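Local coordinates for protein beta-galactosidase (PDB 4CUA) that probably binds carbohydrate as a module of a pneumococcal beta-galactosidase, an enzyme that hydrolyses terminal beta-linked galactose residues, at residues 32-37 / 174-179. Residues are numbered along the deposited sequence; the frame is centred on the assembly and turned at random.
Sequences SNVNDK and TEVQIF. With CA (calcium ion), chain C; EDO (1,2-ethanediol), chain F.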
loop_
_atom_site.group_PDB
_atom_site.type_symbol
_atom_site.label_atom_id
_atom_site.label_comp_id
_atom_site.label_asym_id
_atom_site.label_seq_id
_atom_site.Cartn_x
_atom_site.Cartn_y
_atom_site.Cartn_z
ATOM N N SER A 32 -6.277 -2.066 -6.249
ATOM C CA SER A 32 -7.500 -2.509 -5.543
ATOM C C SER A 32 -7.378 -3.964 -5.109
ATOM O O SER A 32 -7.999 -4.403 -4.139
ATOM C CB SER A 32 -8.732 -2.314 -6.457
ATOM O OG SER A 32 -8.537 -2.943 -7.705
ATOM N N ASN A 33 -6.517 -4.755 -5.762
ATOM C CA ASN A 33 -6.217 -6.090 -5.272
ATOM C C ASN A 33 -5.630 -6.203 -3.925
ATOM O O ASN A 33 -5.608 -7.278 -3.361
ATOM C CB ASN A 33 -5.307 -6.822 -6.241
ATOM C CG ASN A 33 -6.011 -7.212 -7.546
ATOM O OD1 ASN A 33 -7.245 -7.354 -7.601
ATOM N ND2 ASN A 33 -5.231 -7.473 -8.558
ATOM N N VAL A 34 -5.058 -5.126 -3.365
ATOM C CA VAL A 34 -4.360 -5.278 -2.102
ATOM C C VAL A 34 -5.265 -5.167 -0.843
ATOM O O VAL A 34 -4.775 -5.350 0.253
ATOM C CB VAL A 34 -3.137 -4.374 -1.905
ATOM C CG1 VAL A 34 -2.197 -4.449 -3.120
ATOM C CG2 VAL A 34 -3.527 -2.905 -1.605
ATOM N N ASN A 35 -6.527 -4.779 -1.043
ATOM C CA ASN A 35 -7.405 -4.689 0.130
ATOM C C ASN A 35 -8.734 -5.276 -0.196
ATOM O O ASN A 35 -9.799 -4.834 0.341
ATOM C CB ASN A 35 -7.544 -3.239 0.632
ATOM C CG ASN A 35 -8.256 -2.336 -0.321
ATOM O OD1 ASN A 35 -8.328 -2.539 -1.510
ATOM N ND2 ASN A 35 -8.784 -1.209 0.263
ATOM N N ASP A 36 -8.719 -6.372 -0.985
ATOM C CA ASP A 36 -9.935 -7.048 -1.438
ATOM C C ASP A 36 -10.283 -8.300 -0.600
ATOM O O ASP A 36 -11.272 -9.003 -0.934
ATOM C CB ASP A 36 -9.893 -7.370 -2.901
ATOM C CG ASP A 36 -8.836 -8.363 -3.275
ATOM O OD1 ASP A 36 -8.092 -8.822 -2.432
ATOM O OD2 ASP A 36 -8.747 -8.620 -4.483
ATOM N N LYS A 37 -9.507 -8.560 0.428
ATOM C CA LYS A 37 -9.675 -9.685 1.369
ATOM C C LYS A 37 -9.355 -10.999 0.720
ATOM O O LYS A 37 -9.587 -12.050 1.336
ATOM C CB LYS A 37 -11.085 -9.701 2.030
ATOM C CG LYS A 37 -11.289 -8.450 2.931
ATOM C CD LYS A 37 -12.752 -8.249 3.208
ATOM C CE LYS A 37 -13.417 -7.531 2.023
ATOM N NZ LYS A 37 -14.862 -7.230 2.145
ATOM N N THR A 174 0.115 -9.241 -2.501
ATOM C CA THR A 174 -1.250 -9.823 -2.637
ATOM C C THR A 174 -2.298 -9.115 -1.730
ATOM O O THR A 174 -3.426 -8.987 -2.123
ATOM C CB THR A 174 -1.265 -11.315 -2.430
ATOM O OG1 THR A 174 -2.609 -11.788 -2.599
ATOM C CG2 THR A 174 -0.720 -11.780 -1.142
ATOM N N GLU A 175 -1.850 -8.628 -0.580
ATOM C CA GLU A 175 -2.772 -7.983 0.385
ATOM C C GLU A 175 -1.963 -7.192 1.355
ATOM O O GLU A 175 -0.882 -7.610 1.738
ATOM C CB GLU A 175 -3.601 -9.079 1.098
ATOM C CG GLU A 175 -4.842 -8.584 1.835
ATOM C CD GLU A 175 -5.996 -8.156 0.994
ATOM O OE1 GLU A 175 -5.947 -8.207 -0.251
ATOM O OE2 GLU A 175 -7.059 -7.737 1.584
ATOM N N VAL A 176 -2.565 -6.069 1.790
ATOM C CA VAL A 176 -2.095 -5.362 2.963
ATOM C C VAL A 176 -3.201 -5.397 3.990
ATOM O O VAL A 176 -4.370 -5.572 3.626
ATOM C CB VAL A 176 -1.716 -3.911 2.687
ATOM C CG1 VAL A 176 -0.680 -3.856 1.554
ATOM C CG2 VAL A 176 -2.930 -3.048 2.363
ATOM N N GLN A 177 -2.836 -5.279 5.267
ATOM C CA GLN A 177 -3.831 -5.135 6.337
ATOM C C GLN A 177 -3.329 -4.102 7.365
ATOM O O GLN A 177 -2.160 -4.113 7.752
ATOM C CB GLN A 177 -4.087 -6.479 7.028
ATOM C CG GLN A 177 -4.611 -7.497 6.029
ATOM C CD GLN A 177 -4.928 -8.856 6.697
ATOM O OE1 GLN A 177 -4.272 -9.290 7.625
ATOM N NE2 GLN A 177 -5.928 -9.484 6.194
ATOM N N ILE A 178 -4.245 -3.230 7.758
ATOM C CA ILE A 178 -3.977 -2.219 8.773
ATOM C C ILE A 178 -5.098 -2.343 9.815
ATOM O O ILE A 178 -6.270 -2.435 9.428
ATOM C CB ILE A 178 -3.971 -0.802 8.174
ATOM C CG1 ILE A 178 -2.902 -0.705 7.089
ATOM C CG2 ILE A 178 -3.584 0.234 9.239
ATOM C CD1 ILE A 178 -3.021 0.594 6.309
ATOM N N PHE A 179 -4.701 -2.337 11.103
ATOM C CA PHE A 179 -5.698 -2.490 12.199
ATOM C C PHE A 179 -5.769 -1.283 13.121
ATOM O O PHE A 179 -4.758 -0.655 13.438
ATOM C CB PHE A 179 -5.391 -3.746 12.992
ATOM C CG PHE A 179 -5.350 -4.982 12.154
ATOM C CD1 PHE A 179 -6.505 -5.647 11.839
ATOM C CD2 PHE A 179 -4.155 -5.430 11.596
ATOM C CE1 PHE A 179 -6.468 -6.769 11.042
ATOM C CE2 PHE A 179 -4.122 -6.568 10.792
ATOM C CZ PHE A 179 -5.298 -7.226 10.512
HETATM CA CA CA C . -5.753 -9.264 -2.275
HETATM C C1 EDO F . -5.670 -9.977 -11.063
HETATM O O1 EDO F . -5.851 -8.588 -11.192
HETATM C C2 EDO F . -4.192 -10.320 -11.131
HETATM O O2 EDO F . -3.484 -9.844 -9.955
#
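Asp-36 and Glu-175 each give one carboxylate oxygen to a calcium ion that ties segment 32-37, a 3-10 turn running into a loop, to the last strand of this galactose-binding-like beta-sandwich, a calcium site of the kind common in such carbohydrate-binding modules. OD1 of Asp-36 lies 2.4 Å from the metal and OE1 of Glu-175 2.3 Å; the two oxygens are only 3.1 Å apart, a closeness the cation makes tolerable. Two backbone carbonyls, O of Asn-33 and O of Thr-174, join them, and Leu-38 O with Asn-47 OD1 completes the protein ligands. Glutamate suits its place because its chain is long enough, and the bend at chi2 (73°) turns CD back, for the carboxylate to serve both metal and loop. Its second oxygen, OE2, accepts the backbone N-H of Lys-37 at 2.8 Å on the syn side, 35° out of the carboxylate plane, while Asp-36 N gives OE1 a weak bond. Asn-33 ND2 donates to Arg-48 O and to O1 of a 1,2-ethanediol, probably from the crystallisation liquor; the Thr-174 hydroxyl turns to Ser-40 N. Val-34 packs against Val-61 and Val-176 against Val-63, their CG2 methyls meeting. Val-34 O accepts the N-H of Val-176, 2.8 Å away and nearly straight at 170°.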